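Local coordinates for EGF family domain-containing protein (Toxoplasma gondii, PDB 4Z80), which probably acts as an AMA-family parasite surface receptor in host-cell invasion, binding a peptide of its RON2-like partner TgRON2L1 at the moving junction, at residues 149-153 against 290-294; 117-121 against 217-221; 412-416 against 441-445; 408-412 against 422-426. One frame throughout, in Å; residues are numbered along the deposited sequence.

Contact 1: 149-153 against 290-294; sequences EGFAM and RLLGY
Two backbone hydrogen bonds of a probable PAN domain join loop 149-153 to 290-294, the end of strand 289-291 and a turn. Ala152 and Met153 are extended (phi/psi -79/140 and -67/154) after Phe151 at -119/-1. Met153 N donates to Leu291 O and Gly293 N to Phe151 O (both 2.8 Å), enclosing a single bridge of Ala152 with Leu292, CA atoms 4.3 Å apart; end-to-end directions differ by 112°. Gly293 fits, since a CB would crowd Met153 SD.

Tyr294 (chi1 m) sets its ring edge on the Phe151 face (chi1 -107°), a T-shaped pair with centroids 5.2 Å apart and planes at 80°; Tyr294 CB adds a CH-pi contact. Met153 CB meets Leu291 CB at 3.9 Å, and Ala152 CB lies over the Arg290 guanidinium, 3.3 Å from NH2.

Tyr294 OH donates to Glu149 OE2 (2.6 Å), and water 1 joins Met153 O (2.8 Å) to Arg290 NH2 (3.0 Å). The buried polar ends are thus satisfied: Glu149 by Tyr294 and Lys146, Arg290 by Lys118 O and water 1.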
loop_
_atom_site.group_PDB
_atom_site.type_symbol
_atom_site.label_atom_id
_atom_site.label_comp_id
_atom_site.label_asym_id
_atom_site.label_seq_id
_atom_site.Cartn_x
_atom_site.Cartn_y
_atom_site.Cartn_z
ATOM N N GLU A 149 -11.582 10.969 9.975
ATOM C CA GLU A 149 -10.742 9.776 9.832
ATOM C C GLU A 149 -10.304 9.570 8.386
ATOM O O GLU A 149 -11.105 9.721 7.465
ATOM C CB GLU A 149 -11.480 8.523 10.305
ATOM C CG GLU A 149 -10.615 7.257 10.245
ATOM C CD GLU A 149 -11.391 5.965 10.450
ATOM O OE1 GLU A 149 -12.549 5.861 9.984
ATOM O OE2 GLU A 149 -10.830 5.035 11.061
ATOM N N GLY A 150 -9.035 9.207 8.204
ATOM C CA GLY A 150 -8.520 8.789 6.915
ATOM C C GLY A 150 -8.093 7.328 6.961
ATOM O O GLY A 150 -8.664 6.521 7.705
ATOM N N PHE A 151 -7.062 7.001 6.189
ATOM C CA PHE A 151 -6.573 5.625 6.082
ATOM C C PHE A 151 -5.130 5.448 6.537
ATOM O O PHE A 151 -4.612 4.335 6.502
ATOM C CB PHE A 151 -6.689 5.147 4.632
ATOM C CG PHE A 151 -7.778 4.151 4.402
ATOM C CD1 PHE A 151 -9.078 4.431 4.773
ATOM C CD2 PHE A 151 -7.502 2.949 3.775
ATOM C CE1 PHE A 151 -10.086 3.520 4.548
ATOM C CE2 PHE A 151 -8.508 2.036 3.538
ATOM C CZ PHE A 151 -9.799 2.324 3.925
ATOM N N ALA A 152 -4.471 6.526 6.957
ATOM C CA ALA A 152 -3.046 6.441 7.262
ATOM C C ALA A 152 -2.792 5.820 8.625
ATOM O O ALA A 152 -3.490 6.095 9.589
ATOM C CB ALA A 152 -2.408 7.815 7.198
ATOM N N MET A 153 -1.763 4.987 8.705
ATOM C CA MET A 153 -1.401 4.371 9.973
ATOM C C MET A 153 -0.892 5.436 10.943
ATOM O O MET A 153 -0.392 6.482 10.526
ATOM C CB MET A 153 -0.350 3.281 9.752
ATOM C CG MET A 153 -0.008 2.462 10.984
ATOM S SD MET A 153 -1.490 1.773 11.743
ATOM C CE MET A 153 -0.752 0.827 13.079
ATOM N N ARG A 290 3.984 6.279 2.908
ATOM C CA ARG A 290 3.006 6.382 3.992
ATOM C C ARG A 290 2.307 5.042 4.189
ATOM O O ARG A 290 1.668 4.536 3.274
ATOM C CB ARG A 290 1.980 7.472 3.690
ATOM C CG ARG A 290 1.182 7.904 4.899
ATOM C CD ARG A 290 1.926 8.999 5.669
ATOM N NE ARG A 290 1.228 9.363 6.898
ATOM C CZ ARG A 290 0.106 10.074 6.933
ATOM N NH1 ARG A 290 -0.450 10.487 5.800
ATOM N NH2 ARG A 290 -0.467 10.362 8.090
ATOM N N LEU A 291 2.449 4.462 5.375
ATOM C CA LEU A 291 1.766 3.220 5.714
ATOM C C LEU A 291 0.279 3.487 5.895
ATOM O O LEU A 291 -0.099 4.520 6.445
ATOM C CB LEU A 291 2.346 2.616 6.993
ATOM C CG LEU A 291 3.840 2.284 6.957
ATOM C CD1 LEU A 291 4.271 1.777 8.319
ATOM C CD2 LEU A 291 4.186 1.278 5.880
ATOM N N LEU A 292 -0.549 2.562 5.407
ATOM C CA LEU A 292 -1.994 2.613 5.613
ATOM C C LEU A 292 -2.365 1.664 6.743
ATOM O O LEU A 292 -1.800 0.573 6.872
ATOM C CB LEU A 292 -2.750 2.241 4.343
ATOM C CG LEU A 292 -2.437 3.070 3.097
ATOM C CD1 LEU A 292 -3.212 2.526 1.900
ATOM C CD2 LEU A 292 -2.755 4.535 3.312
ATOM N N GLY A 293 -3.335 2.062 7.557
ATOM C CA GLY A 293 -3.718 1.269 8.710
ATOM C C GLY A 293 -4.740 0.186 8.409
ATOM O O GLY A 293 -4.972 -0.704 9.219
ATOM N N TYR A 294 -5.340 0.269 7.227
ATOM C CA TYR A 294 -6.425 -0.624 6.828
ATOM C C TYR A 294 -6.105 -1.353 5.528
ATOM O O TYR A 294 -5.538 -0.762 4.595
ATOM C CB TYR A 294 -7.719 0.164 6.644
ATOM C CG TYR A 294 -8.322 0.795 7.882
ATOM C CD1 TYR A 294 -8.328 0.134 9.103
ATOM C CD2 TYR A 294 -8.917 2.047 7.812
ATOM C CE1 TYR A 294 -8.913 0.711 10.229
ATOM C CE2 TYR A 294 -9.511 2.629 8.924
ATOM C CZ TYR A 294 -9.503 1.956 10.129
ATOM O OH TYR A 294 -10.091 2.536 11.251
HETATM O O HOH W 1 0.589 9.068 10.523
#

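Contact 2: 117-121 against 217-221; sequences WKNEI and HKGYD
This is a polar, partly buried docking of a loop on a short strand, in what is probably domain I of the AMA family. Segment 117-121 leaves a 3-10 turn at Lys118 and becomes extended from Asn119 (phi/psi -69/150) through Glu120 (-68/160); it runs beside strand 218-219, with CA atoms of Asn119 and Lys218 5.1 Å apart and those of Glu120 and Gly219 5.0 Å apart.

Glu120 makes both direct hydrogen bonds, through backbone and side chain. Its N donates to Lys218 O (3.0 Å), and its side chain, chi1 m and chi2 t, reaches along the strand so that OE1 accepts from Tyr220 N at 2.8 Å. The carboxylate lies flush on Gly219, with Glu120 CD 3.2 Å from Gly219 CA, where a CB would clash. Water 4 links Glu120 OE2 to Tyr220 O. Asn119 OD1, a good acceptor on the solvent-facing side, takes water 2, shared with Lys218 N, and water 3, shared with Lys218 NZ; Asn119 ND2 donates to Ile148 O.

His217 CB lies 3.8 Å from Lys118 O, and His217 NE2 bonds Glu288. Strand 218-219 pairs antiparallel with 238-239, while His217 and Trp117 rest on Arg290 of strand 289-291.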
loop_
_atom_site.group_PDB
_atom_site.type_symbol
_atom_site.label_atom_id
_atom_site.label_comp_id
_atom_site.label_asym_id
_atom_site.label_seq_id
_atom_site.Cartn_x
_atom_site.Cartn_y
_atom_site.Cartn_z
ATOM N N TRP A 117 -7.538 10.179 2.492
ATOM C CA TRP A 117 -6.808 9.020 3.008
ATOM C C TRP A 117 -5.588 9.409 3.841
ATOM O O TRP A 117 -5.141 8.627 4.672
ATOM C CB TRP A 117 -6.372 8.094 1.859
ATOM C CG TRP A 117 -5.297 8.662 0.974
ATOM C CD1 TRP A 117 -5.474 9.356 -0.180
ATOM C CD2 TRP A 117 -3.877 8.590 1.188
ATOM N NE1 TRP A 117 -4.254 9.725 -0.705
ATOM C CE2 TRP A 117 -3.259 9.261 0.117
ATOM C CE3 TRP A 117 -3.076 8.007 2.172
ATOM C CZ2 TRP A 117 -1.870 9.377 0.007
ATOM C CZ3 TRP A 117 -1.694 8.128 2.062
ATOM C CH2 TRP A 117 -1.111 8.803 0.990
ATOM N N LYS A 118 -5.068 10.612 3.630
ATOM C CA LYS A 118 -3.846 11.035 4.314
ATOM C C LYS A 118 -4.034 11.276 5.801
ATOM O O LYS A 118 -3.054 11.273 6.551
ATOM C CB LYS A 118 -3.288 12.298 3.661
ATOM C CG LYS A 118 -2.802 12.060 2.259
ATOM C CD LYS A 118 -2.213 13.321 1.665
ATOM C CE LYS A 118 -1.797 13.103 0.228
ATOM N NZ LYS A 118 -1.299 14.360 -0.385
ATOM N N ASN A 119 -5.265 11.519 6.237
ATOM C CA ASN A 119 -5.530 11.631 7.672
ATOM C C ASN A 119 -5.356 10.270 8.330
ATOM O O ASN A 119 -5.575 9.237 7.695
ATOM C CB ASN A 119 -6.938 12.147 7.949
ATOM C CG ASN A 119 -7.188 13.533 7.390
ATOM O OD1 ASN A 119 -6.297 14.179 6.838
ATOM N ND2 ASN A 119 -8.430 13.994 7.525
ATOM N N GLU A 120 -4.962 10.247 9.599
ATOM C CA GLU A 120 -4.807 8.978 10.286
ATOM C C GLU A 120 -6.136 8.268 10.509
ATOM O O GLU A 120 -7.211 8.877 10.488
ATOM C CB GLU A 120 -4.111 9.169 11.632
ATOM C CG GLU A 120 -2.617 9.372 11.513
ATOM C CD GLU A 120 -1.917 9.363 12.858
ATOM O OE1 GLU A 120 -2.584 9.117 13.881
ATOM O OE2 GLU A 120 -0.698 9.607 12.882
ATOM N N ILE A 121 -6.040 6.966 10.741
ATOM C CA ILE A 121 -7.188 6.152 11.118
ATOM C C ILE A 121 -7.671 6.447 12.530
ATOM O O ILE A 121 -6.967 7.073 13.334
ATOM C CB ILE A 121 -6.857 4.637 11.002
ATOM C CG1 ILE A 121 -5.769 4.225 12.016
ATOM C CG2 ILE A 121 -6.428 4.306 9.578
ATOM C CD1 ILE A 121 -5.451 2.724 12.027
ATOM N N HIS A 217 0.727 15.834 8.373
ATOM C CA HIS A 217 -0.588 15.194 8.304
ATOM C C HIS A 217 -1.344 15.273 9.622
ATOM O O HIS A 217 -0.742 15.445 10.681
ATOM C CB HIS A 217 -0.437 13.727 7.902
ATOM C CG HIS A 217 0.418 13.518 6.695
ATOM N ND1 HIS A 217 0.071 13.996 5.449
ATOM C CD2 HIS A 217 1.609 12.893 6.540
ATOM C CE1 HIS A 217 1.012 13.669 4.580
ATOM N NE2 HIS A 217 1.954 12.998 5.217
ATOM N N LYS A 218 -2.668 15.137 9.556
ATOM C CA LYS A 218 -3.493 15.103 10.753
ATOM C C LYS A 218 -3.429 13.727 11.398
ATOM O O LYS A 218 -3.793 12.724 10.777
ATOM C CB LYS A 218 -4.942 15.472 10.412
ATOM C CG LYS A 218 -5.099 16.916 9.957
ATOM C CD LYS A 218 -6.461 17.171 9.320
ATOM C CE LYS A 218 -6.451 18.432 8.456
ATOM N NZ LYS A 218 -5.524 18.308 7.290
ATOM N N GLY A 219 -2.973 13.680 12.648
ATOM C CA GLY A 219 -2.762 12.420 13.337
ATOM C C GLY A 219 -3.083 12.480 14.819
ATOM O O GLY A 219 -3.516 13.507 15.345
ATOM N N TYR A 220 -2.877 11.360 15.493
ATOM C CA TYR A 220 -3.254 11.250 16.890
ATOM C C TYR A 220 -2.304 12.049 17.763
ATOM O O TYR A 220 -1.157 12.289 17.398
ATOM C CB TYR A 220 -3.310 9.781 17.328
ATOM C CG TYR A 220 -2.028 9.110 17.805
ATOM C CD1 TYR A 220 -1.063 8.664 16.909
ATOM C CD2 TYR A 220 -1.835 8.850 19.156
ATOM C CE1 TYR A 220 0.076 8.013 17.353
ATOM C CE2 TYR A 220 -0.703 8.200 19.607
ATOM C CZ TYR A 220 0.251 7.789 18.703
ATOM O OH TYR A 220 1.373 7.133 19.160
ATOM N N ASP A 221 -2.836 12.499 18.895
ATOM C CA ASP A 221 -2.090 13.284 19.872
ATOM C C ASP A 221 -1.294 12.331 20.761
ATOM O O ASP A 221 -1.783 11.867 21.787
ATOM C CB ASP A 221 -3.062 14.144 20.680
ATOM C CG ASP A 221 -2.368 15.013 21.712
ATOM O OD1 ASP A 221 -1.122 15.011 21.758
ATOM O OD2 ASP A 221 -3.086 15.707 22.462
HETATM O O HOH W 2 -3.812 15.103 6.915
HETATM O O HOH W 3 -6.712 16.658 5.299
HETATM O O HOH W 4 0.248 11.309 15.034
#

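Contact 3: 412-416 against 441-445; sequences DCNMG and PTTMA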
loop_
_atom_site.group_PDB
_atom_site.type_symbol
_atom_site.label_atom_id
_atom_site.label_comp_id
_atom_site.label_asym_id
_atom_site.label_seq_id
_atom_site.Cartn_x
_atom_site.Cartn_y
_atom_site.Cartn_z
ATOM N N ASP A 412 -8.980 10.933 -34.340
ATOM C CA ASP A 412 -8.031 11.641 -35.203
ATOM C C ASP A 412 -7.037 12.496 -34.415
ATOM O O ASP A 412 -6.888 13.693 -34.665
ATOM C CB ASP A 412 -8.781 12.516 -36.213
ATOM C CG ASP A 412 -9.742 13.488 -35.553
ATOM O OD1 ASP A 412 -9.576 13.789 -34.350
ATOM O OD2 ASP A 412 -10.669 13.957 -36.247
ATOM N N CYS A 413 -6.360 11.866 -33.464
ATOM C CA CYS A 413 -5.322 12.517 -32.675
ATOM C C CYS A 413 -4.096 11.621 -32.674
ATOM O O CYS A 413 -4.210 10.416 -32.464
ATOM C CB CYS A 413 -5.800 12.775 -31.237
ATOM S SG CYS A 413 -4.491 13.176 -30.042
ATOM N N ASN A 414 -2.924 12.193 -32.926
ATOM C CA ASN A 414 -1.692 11.471 -32.656
ATOM C C ASN A 414 -1.479 11.448 -31.145
ATOM O O ASN A 414 -1.368 12.495 -30.520
ATOM C CB ASN A 414 -0.501 12.116 -33.359
ATOM C CG ASN A 414 0.766 11.300 -33.210
ATOM O OD1 ASN A 414 1.252 11.086 -32.097
ATOM N ND2 ASN A 414 1.308 10.835 -34.330
ATOM N N MET A 415 -1.430 10.256 -30.557
ATOM C CA MET A 415 -1.519 10.136 -29.107
ATOM C C MET A 415 -0.208 10.414 -28.381
ATOM O O MET A 415 -0.138 10.316 -27.161
ATOM C CB MET A 415 -2.054 8.754 -28.747
ATOM C CG MET A 415 -3.549 8.614 -29.030
ATOM S SD MET A 415 -4.588 9.851 -28.216
ATOM C CE MET A 415 -4.326 9.416 -26.493
ATOM N N GLY A 416 0.808 10.835 -29.129
ATOM C CA GLY A 416 2.030 11.359 -28.540
ATOM C C GLY A 416 2.057 12.881 -28.518
ATOM O O GLY A 416 2.993 13.475 -27.989
ATOM N N PRO A 441 0.218 5.778 -35.053
ATOM C CA PRO A 441 0.187 7.167 -34.592
ATOM C C PRO A 441 -0.993 7.499 -33.680
ATOM O O PRO A 441 -0.867 8.410 -32.875
ATOM C CB PRO A 441 0.096 7.968 -35.894
ATOM C CG PRO A 441 -0.423 7.019 -36.912
ATOM C CD PRO A 441 0.088 5.671 -36.518
ATOM N N THR A 442 -2.104 6.774 -33.787
ATOM C CA THR A 442 -3.331 7.221 -33.141
ATOM C C THR A 442 -3.757 6.356 -31.957
ATOM O O THR A 442 -4.909 6.419 -31.538
ATOM C CB THR A 442 -4.488 7.285 -34.158
ATOM O OG1 THR A 442 -4.646 6.008 -34.788
ATOM C CG2 THR A 442 -4.191 8.342 -35.220
ATOM N N THR A 443 -2.826 5.595 -31.389
ATOM C CA THR A 443 -3.178 4.680 -30.307
ATOM C C THR A 443 -2.340 4.860 -29.040
ATOM O O THR A 443 -1.289 5.499 -29.042
ATOM C CB THR A 443 -3.061 3.223 -30.764
ATOM O OG1 THR A 443 -1.685 2.895 -30.991
ATOM C CG2 THR A 443 -3.855 3.005 -32.037
ATOM N N MET A 444 -2.839 4.273 -27.956
ATOM C CA MET A 444 -2.163 4.269 -26.662
ATOM C C MET A 444 -2.564 2.992 -25.957
ATOM O O MET A 444 -3.727 2.589 -26.044
ATOM C CB MET A 444 -2.544 5.492 -25.821
ATOM C CG MET A 444 -1.849 5.567 -24.457
ATOM S SD MET A 444 -2.104 7.141 -23.648
ATOM C CE MET A 444 -1.175 8.237 -24.724
ATOM N N ALA A 445 -1.613 2.364 -25.275
ATOM C CA ALA A 445 -1.843 1.089 -24.605
ATOM C C ALA A 445 -1.780 1.254 -23.093
ATOM O O ALA A 445 -0.842 1.850 -22.561
ATOM C CB ALA A 445 -0.832 0.055 -25.069
#
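An Asx turn in the loop between strands 405-410 and 424-430 packs against the corner at 441-442 and strand 443-447, in the sheet of what is probably the second PAN domain, domain II. Asn414 OD1 accepts from Gly416 N (3.0 Å), a role for which the short amide side chain is well fitted, and Met415, the middle residue of this turn, points toward 441-445.

Met415 loses the most surface. Its N donates to Pro441 O (3.0 Å), so the loop is pinned through backbone, and its flexible, unbranched side chain, m at all three chi angles, packs against the strand: Met415 CG is 3.6 Å from Thr442 O, and Met415 CB is 3.4 Å from Thr443 O. Phe408 and Ala410 of the neighbouring strand also touch this side chain.

Thr442 and Pro441 form the corner where the chain turns into the strand. Thr442 CA makes a CA-H...O contact with Cys413 O (3.4 Å), and Asn414 CA makes another with Pro441 O (3.2 Å), so that Pro441 O serves two neighbouring groups of the loop. The rigid proline ring is exposed, its CB 3.5 Å from Asn414 ND2. The disulfide of Cys413 with Cys419 ties the loop to itself. Deeper in, the methionine side chains meet tip to tip, Met415 CE lying 3.8 Å from Met444 CE.

Contact 4: 408-412 against 422-426; sequences FVATD and TARGK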
loop_
_atom_site.group_PDB
_atom_site.type_symbol
_atom_site.label_atom_id
_atom_site.label_comp_id
_atom_site.label_asym_id
_atom_site.label_seq_id
_atom_site.Cartn_x
_atom_site.Cartn_y
_atom_site.Cartn_z
ATOM N N PHE A 408 -6.372 2.057 -26.714
ATOM C CA PHE A 408 -7.173 3.215 -27.058
ATOM C C PHE A 408 -6.833 3.655 -28.468
ATOM O O PHE A 408 -5.662 3.809 -28.802
ATOM C CB PHE A 408 -6.932 4.352 -26.076
ATOM C CG PHE A 408 -7.690 5.602 -26.403
ATOM C CD1 PHE A 408 -9.028 5.712 -26.079
ATOM C CD2 PHE A 408 -7.060 6.677 -27.013
ATOM C CE1 PHE A 408 -9.738 6.859 -26.369
ATOM C CE2 PHE A 408 -7.764 7.835 -27.301
ATOM C CZ PHE A 408 -9.102 7.928 -26.978
ATOM N N VAL A 409 -7.856 3.823 -29.300
ATOM C CA VAL A 409 -7.677 4.285 -30.669
ATOM C C VAL A 409 -8.393 5.617 -30.820
ATOM O O VAL A 409 -9.623 5.674 -30.827
ATOM C CB VAL A 409 -8.219 3.259 -31.685
ATOM C CG1 VAL A 409 -7.956 3.733 -33.125
ATOM C CG2 VAL A 409 -7.600 1.884 -31.442
ATOM N N ALA A 410 -7.622 6.697 -30.933
ATOM C CA ALA A 410 -8.185 8.032 -31.080
ATOM C C ALA A 410 -8.809 8.184 -32.452
ATOM O O ALA A 410 -8.309 7.636 -33.439
ATOM C CB ALA A 410 -7.122 9.090 -30.874
ATOM N N THR A 411 -9.902 8.931 -32.512
ATOM C CA THR A 411 -10.576 9.167 -33.779
ATOM C C THR A 411 -9.632 9.852 -34.769
ATOM O O THR A 411 -9.486 9.392 -35.903
ATOM C CB THR A 411 -11.844 10.008 -33.577
ATOM O OG1 THR A 411 -12.741 9.300 -32.708
ATOM C CG2 THR A 411 -12.542 10.274 -34.908
ATOM N N ASP A 412 -8.980 10.933 -34.340
ATOM C CA ASP A 412 -8.031 11.641 -35.203
ATOM C C ASP A 412 -7.037 12.496 -34.415
ATOM O O ASP A 412 -6.888 13.693 -34.665
ATOM C CB ASP A 412 -8.781 12.516 -36.213
ATOM C CG ASP A 412 -9.742 13.488 -35.553
ATOM O OD1 ASP A 412 -9.576 13.789 -34.350
ATOM O OD2 ASP A 412 -10.669 13.957 -36.247
ATOM N N THR A 422 -7.245 15.211 -24.446
ATOM C CA THR A 422 -8.667 15.502 -24.653
ATOM C C THR A 422 -9.279 14.725 -25.810
ATOM O O THR A 422 -10.483 14.803 -26.038
ATOM C CB THR A 422 -8.896 17.002 -24.907
ATOM O OG1 THR A 422 -8.076 17.432 -25.999
ATOM C CG2 THR A 422 -8.565 17.814 -23.660
ATOM N N ALA A 423 -8.461 13.973 -26.533
ATOM C CA ALA A 423 -8.940 13.210 -27.676
ATOM C C ALA A 423 -10.002 12.207 -27.268
ATOM O O ALA A 423 -9.926 11.627 -26.191
ATOM C CB ALA A 423 -7.796 12.488 -28.346
ATOM N N ARG A 424 -10.991 12.011 -28.135
ATOM C CA ARG A 424 -11.950 10.938 -27.940
ATOM C C ARG A 424 -11.702 9.841 -28.966
ATOM O O ARG A 424 -11.085 10.065 -30.012
ATOM C CB ARG A 424 -13.382 11.469 -28.014
ATOM C CG ARG A 424 -13.696 12.455 -26.876
ATOM C CD ARG A 424 -15.103 12.297 -26.319
ATOM N NE ARG A 424 -15.247 13.013 -25.049
ATOM C CZ ARG A 424 -15.609 12.467 -23.890
ATOM N NH1 ARG A 424 -15.897 11.172 -23.790
ATOM N NH2 ARG A 424 -15.691 13.235 -22.813
ATOM N N GLY A 425 -12.161 8.640 -28.641
ATOM C CA GLY A 425 -11.962 7.493 -29.490
ATOM C C GLY A 425 -12.566 6.249 -28.874
ATOM O O GLY A 425 -13.481 6.327 -28.054
ATOM N N LYS A 426 -12.031 5.105 -29.272
ATOM C CA LYS A 426 -12.572 3.815 -28.893
ATOM C C LYS A 426 -11.595 3.050 -28.010
ATOM O O LYS A 426 -10.403 3.000 -28.312
ATOM C CB LYS A 426 -12.891 3.017 -30.151
ATOM C CG LYS A 426 -13.956 1.968 -29.977
ATOM C CD LYS A 426 -14.424 1.483 -31.337
ATOM C CE LYS A 426 -15.712 0.702 -31.254
ATOM N NZ LYS A 426 -16.735 1.309 -32.155
HETATM O O HOH W 5 -9.344 11.814 -31.537
#
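Ala423 opens the approach: its methyl faces 408-412, with Ala423 CB 4.3 Å from Ala410 CB, a small apolar residue meeting another. Arg424 turns its side chain away, NH1 bonding Asn375 O on the next strand, but its O receives Thr411 N (3.0 Å), and water 5 links that same Arg424 O to Asp412 N.

Gly425 comes next, opposite Ala410 in a non-hydrogen-bonded antiparallel pair with CA atoms only 4.1 Å apart. A CB would clash with Val409 O and Ala410 CA, so glycine is what permits so close an approach; Phe408 CZ also packs 3.6 Å from Gly425 N.

Lys426 then pairs with Val409 as the hydrogen-bonded pair, Val409 N to Lys426 O and Lys426 N to Val409 O both being 2.9 Å. Their side chains share one sheet face, and Lys426 NZ reaches Ser374. The axes of 408-410 and 424-426 run at 131°, well off the 180° of an ideal antiparallel pair. Chemically, this sheet, probably of a PAN domain, is joined mainly by backbone bonding, with Gly425 admitting the close approach.

Overall arrangement
The contacts form two clusters at separate places along the chain. Contacts 1 and 2 have centres 7 Å apart and interlock: their segments alternate in sequence, 117-121 bonding to 149-153 through Ile121 N and Ala152 O, and Arg290 bonding to Lys118 O. Contacts 3 and 4 follow later in the chain, also 7 Å apart between centres; they share Asp412 and lie on one antiparallel sheet, ordered 371-377, 424-430, 405-410, 443-447. Strand 405-410 is thus held on both sides. Contact centres in different clusters are about 37 to 41 Å apart, with nearest atoms about 23 to 28 Å apart, consistent with two successive domains, DI and DII, of an AMA-type ectodomain.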